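PDB 4N7B: 4-hydroxy-3-methylbut-2-enyl diphosphate reductase, apicoplast from Plasmodium falciparum, which catalyses the last step of the apicoplast DOXP/MEP pathway, using an iron-sulfur cluster to reduce HMBPP to a mixture of isopentenyl and dimethylallyl diphosphate. Local coordinates for residues K257-C265 and A484-Q492; L224-K232 and Y414-L423. One frame throughout, in Å; residues are numbered along the deposited sequence.

Interaction 1: K257-C265 and A484-Q492. With SO4 (sulfate ion), chain C.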
loop_
_atom_site.group_PDB
_atom_site.type_symbol
_atom_site.label_atom_id
_atom_site.label_comp_id
_atom_site.label_asym_id
_atom_site.label_seq_id
_atom_site.Cartn_x
_atom_site.Cartn_y
_atom_site.Cartn_z
ATOM N N LYS A 257 -7.822 -7.348 6.108
ATOM C CA LYS A 257 -8.117 -7.374 4.686
ATOM C C LYS A 257 -6.805 -7.562 3.928
ATOM O O LYS A 257 -5.803 -6.924 4.223
ATOM C CB LYS A 257 -8.851 -6.106 4.271
ATOM C CG LYS A 257 -10.241 -6.032 4.897
ATOM C CD LYS A 257 -11.005 -4.809 4.431
ATOM C CE LYS A 257 -12.486 -4.888 4.817
ATOM N NZ LYS A 257 -13.242 -5.918 4.032
ATOM N N ILE A 258 -6.809 -8.482 2.979
ATOM C CA ILE A 258 -5.576 -8.917 2.332
ATOM C C ILE A 258 -4.884 -7.774 1.586
ATOM O O ILE A 258 -3.659 -7.686 1.575
ATOM C CB ILE A 258 -5.871 -10.106 1.403
ATOM C CG1 ILE A 258 -4.742 -11.135 1.487
ATOM C CG2 ILE A 258 -6.181 -9.635 0.004
ATOM C CD1 ILE A 258 -3.608 -10.831 0.666
ATOM N N VAL A 259 -5.683 -6.908 0.967
ATOM C CA VAL A 259 -5.217 -5.631 0.438
ATOM C C VAL A 259 -6.372 -4.649 0.638
ATOM O O VAL A 259 -7.520 -5.059 0.839
ATOM C CB VAL A 259 -4.825 -5.704 -1.062
ATOM C CG1 VAL A 259 -3.762 -6.767 -1.293
ATOM C CG2 VAL A 259 -6.022 -6.007 -1.915
ATOM N N HIS A 260 -6.084 -3.355 0.597
ATOM C CA HIS A 260 -7.110 -2.360 0.890
ATOM C C HIS A 260 -7.892 -2.028 -0.366
ATOM O O HIS A 260 -7.777 -0.932 -0.917
ATOM C CB HIS A 260 -6.489 -1.100 1.479
ATOM C CG HIS A 260 -6.058 -1.242 2.908
ATOM N ND1 HIS A 260 -5.056 -0.474 3.455
ATOM C CD2 HIS A 260 -6.485 -2.062 3.903
ATOM C CE1 HIS A 260 -4.884 -0.803 4.725
ATOM N NE2 HIS A 260 -5.737 -1.768 5.016
ATOM N N ASN A 261 -8.674 -2.999 -0.824
ATOM C CA ASN A 261 -9.610 -2.775 -1.908
ATOM C C ASN A 261 -10.829 -3.679 -1.727
ATOM O O ASN A 261 -10.703 -4.905 -1.718
ATOM C CB ASN A 261 -8.950 -3.038 -3.252
ATOM C CG ASN A 261 -9.876 -2.736 -4.410
ATOM O OD1 ASN A 261 -10.709 -3.563 -4.791
ATOM N ND2 ASN A 261 -9.741 -1.543 -4.978
ATOM N N ASP A 262 -12.006 -3.075 -1.585
ATOM C CA ASP A 262 -13.220 -3.834 -1.290
ATOM C C ASP A 262 -13.578 -4.760 -2.451
ATOM O O ASP A 262 -14.065 -5.863 -2.251
ATOM C CB ASP A 262 -14.379 -2.885 -0.955
ATOM C CG ASP A 262 -14.015 -1.888 0.150
ATOM O OD1 ASP A 262 -13.772 -2.345 1.291
ATOM O OD2 ASP A 262 -13.949 -0.656 -0.120
ATOM N N ILE A 263 -13.312 -4.328 -3.672
ATOM C CA ILE A 263 -13.644 -5.158 -4.829
ATOM C C ILE A 263 -12.857 -6.459 -4.828
ATOM O O ILE A 263 -13.429 -7.520 -5.003
ATOM C CB ILE A 263 -13.431 -4.404 -6.125
ATOM C CG1 ILE A 263 -14.440 -3.256 -6.186
ATOM C CG2 ILE A 263 -13.584 -5.342 -7.325
ATOM C CD1 ILE A 263 -14.162 -2.274 -7.267
ATOM N N VAL A 264 -11.549 -6.377 -4.612
ATOM C CA VAL A 264 -10.716 -7.566 -4.484
ATOM C C VAL A 264 -11.197 -8.477 -3.353
ATOM O O VAL A 264 -11.330 -9.687 -3.519
ATOM C CB VAL A 264 -9.274 -7.162 -4.181
ATOM C CG1 VAL A 264 -8.462 -8.355 -3.637
ATOM C CG2 VAL A 264 -8.620 -6.569 -5.419
ATOM N N CYS A 265 -11.446 -7.886 -2.191
ATOM C CA CYS A 265 -11.770 -8.649 -0.993
ATOM C C CYS A 265 -13.118 -9.336 -1.108
ATOM O O CYS A 265 -13.285 -10.469 -0.656
ATOM C CB CYS A 265 -11.775 -7.725 0.218
ATOM S SG CYS A 265 -10.143 -7.296 0.781
ATOM N N ALA A 484 -2.321 1.143 -6.051
ATOM C CA ALA A 484 -1.588 -0.108 -6.120
ATOM C C ALA A 484 -2.437 -1.325 -5.783
ATOM O O ALA A 484 -1.993 -2.456 -5.965
ATOM C CB ALA A 484 -0.363 -0.045 -5.192
ATOM N N SER A 485 -3.648 -1.101 -5.291
ATOM C CA SER A 485 -4.535 -2.182 -4.853
ATOM C C SER A 485 -5.734 -2.286 -5.788
ATOM O O SER A 485 -6.623 -3.103 -5.570
ATOM C CB SER A 485 -5.049 -1.916 -3.431
ATOM O OG SER A 485 -5.327 -0.509 -3.259
ATOM N N THR A 486 -5.767 -1.459 -6.828
ATOM C CA THR A 486 -6.942 -1.358 -7.718
ATOM C C THR A 486 -6.910 -2.290 -8.964
ATOM O O THR A 486 -6.006 -2.197 -9.799
ATOM C CB THR A 486 -7.113 0.089 -8.211
ATOM O OG1 THR A 486 -7.195 0.968 -7.083
ATOM C CG2 THR A 486 -8.378 0.220 -9.023
ATOM N N PRO A 487 -7.922 -3.167 -9.105
ATOM C CA PRO A 487 -8.003 -4.064 -10.268
ATOM C C PRO A 487 -8.126 -3.302 -11.574
ATOM O O PRO A 487 -8.853 -2.316 -11.640
ATOM C CB PRO A 487 -9.269 -4.883 -10.007
ATOM C CG PRO A 487 -9.546 -4.724 -8.543
ATOM C CD PRO A 487 -9.034 -3.374 -8.162
ATOM N N GLU A 488 -7.420 -3.774 -12.601
ATOM C CA GLU A 488 -7.318 -3.073 -13.885
ATOM C C GLU A 488 -8.703 -2.935 -14.520
ATOM O O GLU A 488 -9.002 -1.895 -15.119
ATOM C CB GLU A 488 -6.341 -3.787 -14.830
ATOM C CG GLU A 488 -6.203 -3.138 -16.227
ATOM C CD GLU A 488 -5.801 -1.647 -16.172
ATOM O OE1 GLU A 488 -6.007 -0.935 -17.178
ATOM O OE2 GLU A 488 -5.286 -1.178 -15.136
ATOM N N GLN A 489 -9.563 -3.947 -14.358
ATOM C CA GLN A 489 -10.919 -3.850 -14.906
ATOM C C GLN A 489 -11.659 -2.596 -14.424
ATOM O O GLN A 489 -12.409 -1.972 -15.186
ATOM C CB GLN A 489 -11.776 -5.076 -14.576
ATOM C CG GLN A 489 -13.030 -5.187 -15.495
ATOM C CD GLN A 489 -14.097 -6.183 -14.994
ATOM O OE1 GLN A 489 -13.925 -6.843 -13.963
ATOM N NE2 GLN A 489 -15.208 -6.284 -15.731
ATOM N N GLU A 490 -11.475 -2.205 -13.170
ATOM C CA GLU A 490 -12.219 -1.032 -12.703
ATOM C C GLU A 490 -11.729 0.203 -13.458
ATOM O O GLU A 490 -12.518 1.065 -13.826
ATOM C CB GLU A 490 -12.120 -0.857 -11.199
ATOM C CG GLU A 490 -12.758 -1.992 -10.442
ATOM C CD GLU A 490 -14.234 -2.202 -10.796
ATOM O OE1 GLU A 490 -14.921 -1.235 -11.219
ATOM O OE2 GLU A 490 -14.712 -3.345 -10.645
ATOM N N THR A 491 -10.437 0.243 -13.763
ATOM C CA THR A 491 -9.886 1.372 -14.494
ATOM C C THR A 491 -10.328 1.364 -15.956
ATOM O O THR A 491 -10.550 2.428 -16.542
ATOM C CB THR A 491 -8.358 1.381 -14.427
ATOM O OG1 THR A 491 -7.956 1.425 -13.058
ATOM C CG2 THR A 491 -7.788 2.595 -15.141
ATOM N N GLN A 492 -10.474 0.173 -16.543
ATOM C CA GLN A 492 -10.920 0.070 -17.930
ATOM C C GLN A 492 -12.352 0.580 -18.110
ATOM O O GLN A 492 -12.687 1.159 -19.143
ATOM C CB GLN A 492 -10.815 -1.380 -18.433
ATOM C CG GLN A 492 -9.393 -1.864 -18.454
ATOM C CD GLN A 492 -8.548 -1.093 -19.464
ATOM O OE1 GLN A 492 -9.081 -0.363 -20.312
ATOM N NE2 GLN A 492 -7.224 -1.257 -19.381
HETATM S S SO4 C . -2.396 0.951 1.631
HETATM O O1 SO4 C . -1.372 0.240 2.384
HETATM O O2 SO4 C . -3.139 0.011 0.786
HETATM O O3 SO4 C . -3.293 1.566 2.607
HETATM O O4 SO4 C . -1.839 2.017 0.779
HETATM O O HOH W 1 -7.711 0.412 -4.231
#

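Interaction 2: L224-K232 and Y414-L423. With F3S (Fe3-s4 cluster), chain B.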
loop_
_atom_site.group_PDB
_atom_site.type_symbol
_atom_site.label_atom_id
_atom_site.label_comp_id
_atom_site.label_asym_id
_atom_site.label_seq_id
_atom_site.Cartn_x
_atom_site.Cartn_y
_atom_site.Cartn_z
ATOM N N LEU A 224 -4.283 8.186 -20.027
ATOM C CA LEU A 224 -4.246 6.951 -19.276
ATOM C C LEU A 224 -2.803 6.705 -18.873
ATOM O O LEU A 224 -1.905 6.544 -19.713
ATOM C CB LEU A 224 -4.776 5.785 -20.111
ATOM C CG LEU A 224 -4.717 4.412 -19.437
ATOM C CD1 LEU A 224 -5.596 4.390 -18.177
ATOM C CD2 LEU A 224 -5.161 3.333 -20.433
ATOM N N ILE A 225 -2.582 6.689 -17.572
ATOM C CA ILE A 225 -1.236 6.743 -17.035
ATOM C C ILE A 225 -0.691 5.367 -16.701
ATOM O O ILE A 225 -1.406 4.496 -16.200
ATOM C CB ILE A 225 -1.204 7.600 -15.772
ATOM C CG1 ILE A 225 -1.586 9.035 -16.127
ATOM C CG2 ILE A 225 0.169 7.582 -15.165
ATOM C CD1 ILE A 225 -1.915 9.919 -14.945
ATOM N N ASN A 226 0.600 5.211 -16.947
ATOM C CA ASN A 226 1.321 4.019 -16.592
ATOM C C ASN A 226 2.636 4.526 -16.026
ATOM O O ASN A 226 3.225 5.460 -16.562
ATOM C CB ASN A 226 1.544 3.176 -17.877
ATOM C CG ASN A 226 1.963 1.769 -17.586
ATOM O OD1 ASN A 226 1.245 1.023 -16.904
ATOM N ND2 ASN A 226 3.125 1.371 -18.125
ATOM N N PRO A 227 3.117 3.931 -14.940
ATOM C CA PRO A 227 2.504 2.840 -14.187
ATOM C C PRO A 227 1.331 3.251 -13.309
ATOM O O PRO A 227 1.215 4.407 -12.878
ATOM C CB PRO A 227 3.655 2.339 -13.309
ATOM C CG PRO A 227 4.513 3.518 -13.127
ATOM C CD PRO A 227 4.451 4.274 -14.427
ATOM N N ARG A 228 0.478 2.261 -13.044
ATOM C CA ARG A 228 -0.703 2.422 -12.226
ATOM C C ARG A 228 -1.097 1.049 -11.755
ATOM O O ARG A 228 -0.542 0.051 -12.222
ATOM C CB ARG A 228 -1.865 2.976 -13.052
ATOM C CG ARG A 228 -2.287 2.027 -14.214
ATOM C CD ARG A 228 -3.538 2.557 -14.931
ATOM N NE ARG A 228 -4.041 1.626 -15.930
ATOM C CZ ARG A 228 -3.563 1.535 -17.171
ATOM N NH1 ARG A 228 -2.590 2.334 -17.573
ATOM N NH2 ARG A 228 -4.057 0.645 -18.024
ATOM N N GLY A 229 -2.100 0.979 -10.883
ATOM C CA GLY A 229 -2.719 -0.309 -10.593
ATOM C C GLY A 229 -1.811 -1.264 -9.834
ATOM O O GLY A 229 -0.817 -0.846 -9.220
ATOM N N PHE A 230 -2.167 -2.547 -9.871
ATOM C CA PHE A 230 -1.536 -3.569 -9.028
ATOM C C PHE A 230 -0.010 -3.436 -8.960
ATOM O O PHE A 230 0.675 -3.345 -9.979
ATOM C CB PHE A 230 -1.882 -4.981 -9.522
ATOM C CG PHE A 230 -3.222 -5.508 -9.045
ATOM C CD1 PHE A 230 -4.121 -4.688 -8.383
ATOM C CD2 PHE A 230 -3.575 -6.834 -9.261
ATOM C CE1 PHE A 230 -5.342 -5.178 -7.954
ATOM C CE2 PHE A 230 -4.790 -7.331 -8.829
ATOM C CZ PHE A 230 -5.677 -6.504 -8.181
ATOM N N CYS A 231 0.517 -3.433 -7.742
ATOM C CA CYS A 231 1.948 -3.595 -7.533
ATOM C C CYS A 231 2.186 -5.092 -7.354
ATOM O O CYS A 231 1.236 -5.895 -7.325
ATOM C CB CYS A 231 2.373 -2.831 -6.271
ATOM S SG CYS A 231 1.570 -3.513 -4.798
ATOM N N LYS A 232 3.444 -5.472 -7.204
ATOM C CA LYS A 232 3.765 -6.875 -7.022
ATOM C C LYS A 232 3.384 -7.401 -5.630
ATOM O O LYS A 232 3.051 -8.575 -5.477
ATOM C CB LYS A 232 5.248 -7.093 -7.282
ATOM C CG LYS A 232 5.666 -8.571 -7.352
ATOM C CD LYS A 232 4.965 -9.314 -8.470
ATOM C CE LYS A 232 5.478 -10.755 -8.594
ATOM N NZ LYS A 232 4.739 -11.505 -9.654
ATOM N N TYR A 414 8.856 1.208 -4.382
ATOM C CA TYR A 414 9.018 1.540 -5.780
ATOM C C TYR A 414 7.645 1.866 -6.380
ATOM O O TYR A 414 7.526 2.743 -7.243
ATOM C CB TYR A 414 9.704 0.356 -6.531
ATOM C CG TYR A 414 8.739 -0.751 -6.813
ATOM C CD1 TYR A 414 8.347 -1.633 -5.808
ATOM C CD2 TYR A 414 8.149 -0.873 -8.066
ATOM C CE1 TYR A 414 7.413 -2.620 -6.065
ATOM C CE2 TYR A 414 7.226 -1.854 -8.328
ATOM C CZ TYR A 414 6.858 -2.719 -7.335
ATOM O OH TYR A 414 5.934 -3.686 -7.610
ATOM N N ALA A 415 6.598 1.175 -5.920
ATOM C CA ALA A 415 5.273 1.318 -6.545
ATOM C C ALA A 415 4.639 2.647 -6.193
ATOM O O ALA A 415 4.029 3.311 -7.038
ATOM C CB ALA A 415 4.353 0.170 -6.146
ATOM N N THR A 416 4.807 3.049 -4.941
ATOM C CA THR A 416 4.307 4.338 -4.458
ATOM C C THR A 416 5.043 5.483 -5.187
ATOM O O THR A 416 4.438 6.390 -5.783
ATOM C CB THR A 416 4.534 4.399 -2.972
ATOM O OG1 THR A 416 3.750 3.373 -2.344
ATOM C CG2 THR A 416 4.160 5.754 -2.398
ATOM N N THR A 417 6.361 5.395 -5.190
ATOM C CA THR A 417 7.199 6.387 -5.863
ATOM C C THR A 417 6.819 6.499 -7.345
ATOM O O THR A 417 6.614 7.583 -7.886
ATOM C CB THR A 417 8.688 5.963 -5.782
ATOM O OG1 THR A 417 9.110 5.997 -4.422
ATOM C CG2 THR A 417 9.570 6.879 -6.618
ATOM N N ASN A 418 6.735 5.358 -8.002
ATOM C CA ASN A 418 6.479 5.339 -9.420
ATOM C C ASN A 418 5.109 5.885 -9.758
ATOM O O ASN A 418 4.952 6.619 -10.736
ATOM C CB ASN A 418 6.588 3.914 -9.962
ATOM C CG ASN A 418 8.014 3.407 -10.020
ATOM O OD1 ASN A 418 8.965 4.157 -9.847
ATOM N ND2 ASN A 418 8.164 2.116 -10.317
ATOM N N ARG A 419 4.090 5.500 -9.007
ATOM C CA ARG A 419 2.756 5.972 -9.348
ATOM C C ARG A 419 2.596 7.479 -9.107
ATOM O O ARG A 419 2.011 8.163 -9.945
ATOM C CB ARG A 419 1.689 5.170 -8.600
ATOM C CG ARG A 419 1.367 3.863 -9.318
ATOM C CD ARG A 419 1.172 2.727 -8.350
ATOM N NE ARG A 419 1.137 1.462 -9.068
ATOM C CZ ARG A 419 2.219 0.806 -9.484
ATOM N NH1 ARG A 419 3.438 1.287 -9.252
ATOM N NH2 ARG A 419 2.079 -0.334 -10.142
ATOM N N GLN A 420 3.112 8.003 -7.988
ATOM C CA GLN A 420 3.067 9.450 -7.729
ATOM C C GLN A 420 3.905 10.210 -8.740
ATOM O O GLN A 420 3.490 11.242 -9.264
ATOM C CB GLN A 420 3.566 9.776 -6.314
ATOM C CG GLN A 420 2.591 9.397 -5.218
ATOM C CD GLN A 420 3.167 9.577 -3.816
ATOM O OE1 GLN A 420 4.014 10.443 -3.588
ATOM N NE2 GLN A 420 2.725 8.743 -2.879
ATOM N N THR A 421 5.086 9.690 -9.043
ATOM C CA THR A 421 5.987 10.384 -9.962
ATOM C C THR A 421 5.340 10.553 -11.350
ATOM O O THR A 421 5.396 11.638 -11.955
ATOM C CB THR A 421 7.339 9.659 -10.083
ATOM O OG1 THR A 421 7.992 9.660 -8.803
ATOM C CG2 THR A 421 8.242 10.360 -11.116
ATOM N N ALA A 422 4.698 9.504 -11.841
ATOM C CA ALA A 422 4.120 9.561 -13.178
ATOM C C ALA A 422 2.937 10.531 -13.198
ATOM O O ALA A 422 2.815 11.367 -14.085
ATOM C CB ALA A 422 3.691 8.185 -13.610
ATOM N N LEU A 423 2.077 10.426 -12.197
ATOM C CA LEU A 423 0.919 11.311 -12.089
ATOM C C LEU A 423 1.366 12.777 -11.959
ATOM O O LEU A 423 0.812 13.683 -12.611
ATOM C CB LEU A 423 0.082 10.911 -10.876
ATOM C CG LEU A 423 -1.046 11.879 -10.501
ATOM C CD1 LEU A 423 -2.039 11.998 -11.661
ATOM C CD2 LEU A 423 -1.747 11.446 -9.201
HETATM FE FE1 F3S B . 2.667 -2.710 -2.935
HETATM FE FE3 F3S B . 4.506 -3.667 -1.215
HETATM FE FE4 F3S B . 4.492 -1.091 -1.978
HETATM S S1 F3S B . 2.326 -3.976 -1.179
HETATM S S2 F3S B . 2.368 -0.571 -2.393
HETATM S S3 F3S B . 4.868 -2.878 -3.224
HETATM S S4 F3S B . 4.942 -1.880 0.024
HETATM O O HOH W 2 0.243 6.738 -11.539
#

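Interaction 1: K257-C265 and A484-Q492
Asn261 lies against the bend at Ser485–Pro487, and this is where the contact is tight. Its CB sits 3.3 Å from Ser485 O, while the amide end reaches on to the proline ring, with ND2 3.7 Å from Pro487 CD. With CG anti to the backbone N (chi1 -177°), the side chain can do two jobs. OD1 caps the helix that starts at Asp262, taking the N-H of Val264 on a lone pair in the carbonyl plane at 2.9 Å, and ND2 donates to a water that also bonds Ser485 OG and Thr486 OG1. Thr486 OG1 is tied as well to Val436 O. Next along, Val264 CG2 presses on Pro487 CG at 3.7 Å. The direct polar link is poor: Ser485 OG to His260 O measures 3.4 Å, a weak bond at most.

Ile263 forms the partly exposed margin, where one methyl end, CD1, meets the bent chain of Glu490 at CG, 3.5 Å away; the carboxylate there is held by Thr463 through OE1. On the pocket side, His260 turns its ring away from 484-492 and offers ND1, in the ring plane, to sulfate O3 at 2.8 Å. His343, Ser442 and Asn443 also bind this sulfate, so it probably marks the diphosphate site of IspH enzymes, where His260 and Ser485 probably bind the substrate.

Interaction 2: L224-K232 and Y414-L423
Arg419 carries most of the polar part of this contact, reaching from the helix into the loop at Arg228–Phe230. It grips Gly229 O side-on with two nitrogens: NE donates in the carbonyl plane, on a lone pair, at 3.0 Å, while NH2 comes from above that plane at 3.1 Å. A weak bond from NH2 to Arg228 O adds little. With the chain bent at chi2 (140°), NH1 faces its own helix and donates to Ala415 O; NH1 also has a salt bridge to Glu515, and these bonds together hold the guanidinium's orientation. Pro227 CB and Arg228 N lie over one face of the group. The straightest bond across the contact is the backbone N-H of Lys232 to Tyr414 OH, 3.1 Å away, with an angle of 165°. One water bridges the backbones, donating to both Pro227 O and Arg419 O.

The apolar contacts run along the helix. Ile225 splits its branches, CG2 on Ala422 CB and CD1 on Leu423 CD1, both at 3.9 Å. The Pro227 ring, which follows a cis peptide bond, crosses Asn418 at about a right angle, CG to CB 3.8 Å. At the other end Cys231 CB packs on Ala415 CB at 3.6 Å.

Metal binding is the third kind: Cys231 SG binds an iron of the 3Fe-4S cluster at 2.3 Å, and Tyr414 CE1 lies beside sulfide S3.

The axes of strand 224-226 and helix 414-423 come within 8.5 Å, their N-to-C directions 141° apart. The strand sits between 477-482 and 506-511 in a parallel sheet, while helix 442-452 packs against Arg419 and Gln420.

Overall arrangement
The centres of the two interactions lie 14 Å apart, and their segments alternate along the chain: 224-232, 257-265, 414-423, then 484-492. Strands 221-226 and 477-482 are neighbours in the five-stranded parallel sheet; 224-232 runs out of one strand and 484-492 follows the next, and the two meet directly. Glu488 OE1 forms a salt bridge with Arg228 NH2 at 2.6 Å, Ala484 O probably accepts from Cys231 N at 3.2 Å, and Phe230 packs on the backbone of Ser485 and Thr486. Interaction 1 borders the probable diphosphate pocket and, through Ala484, touches the cluster that Cys231 of interaction 2 binds with Cys315 and Cys413, consistent with substrate and cofactor sites lying side by side.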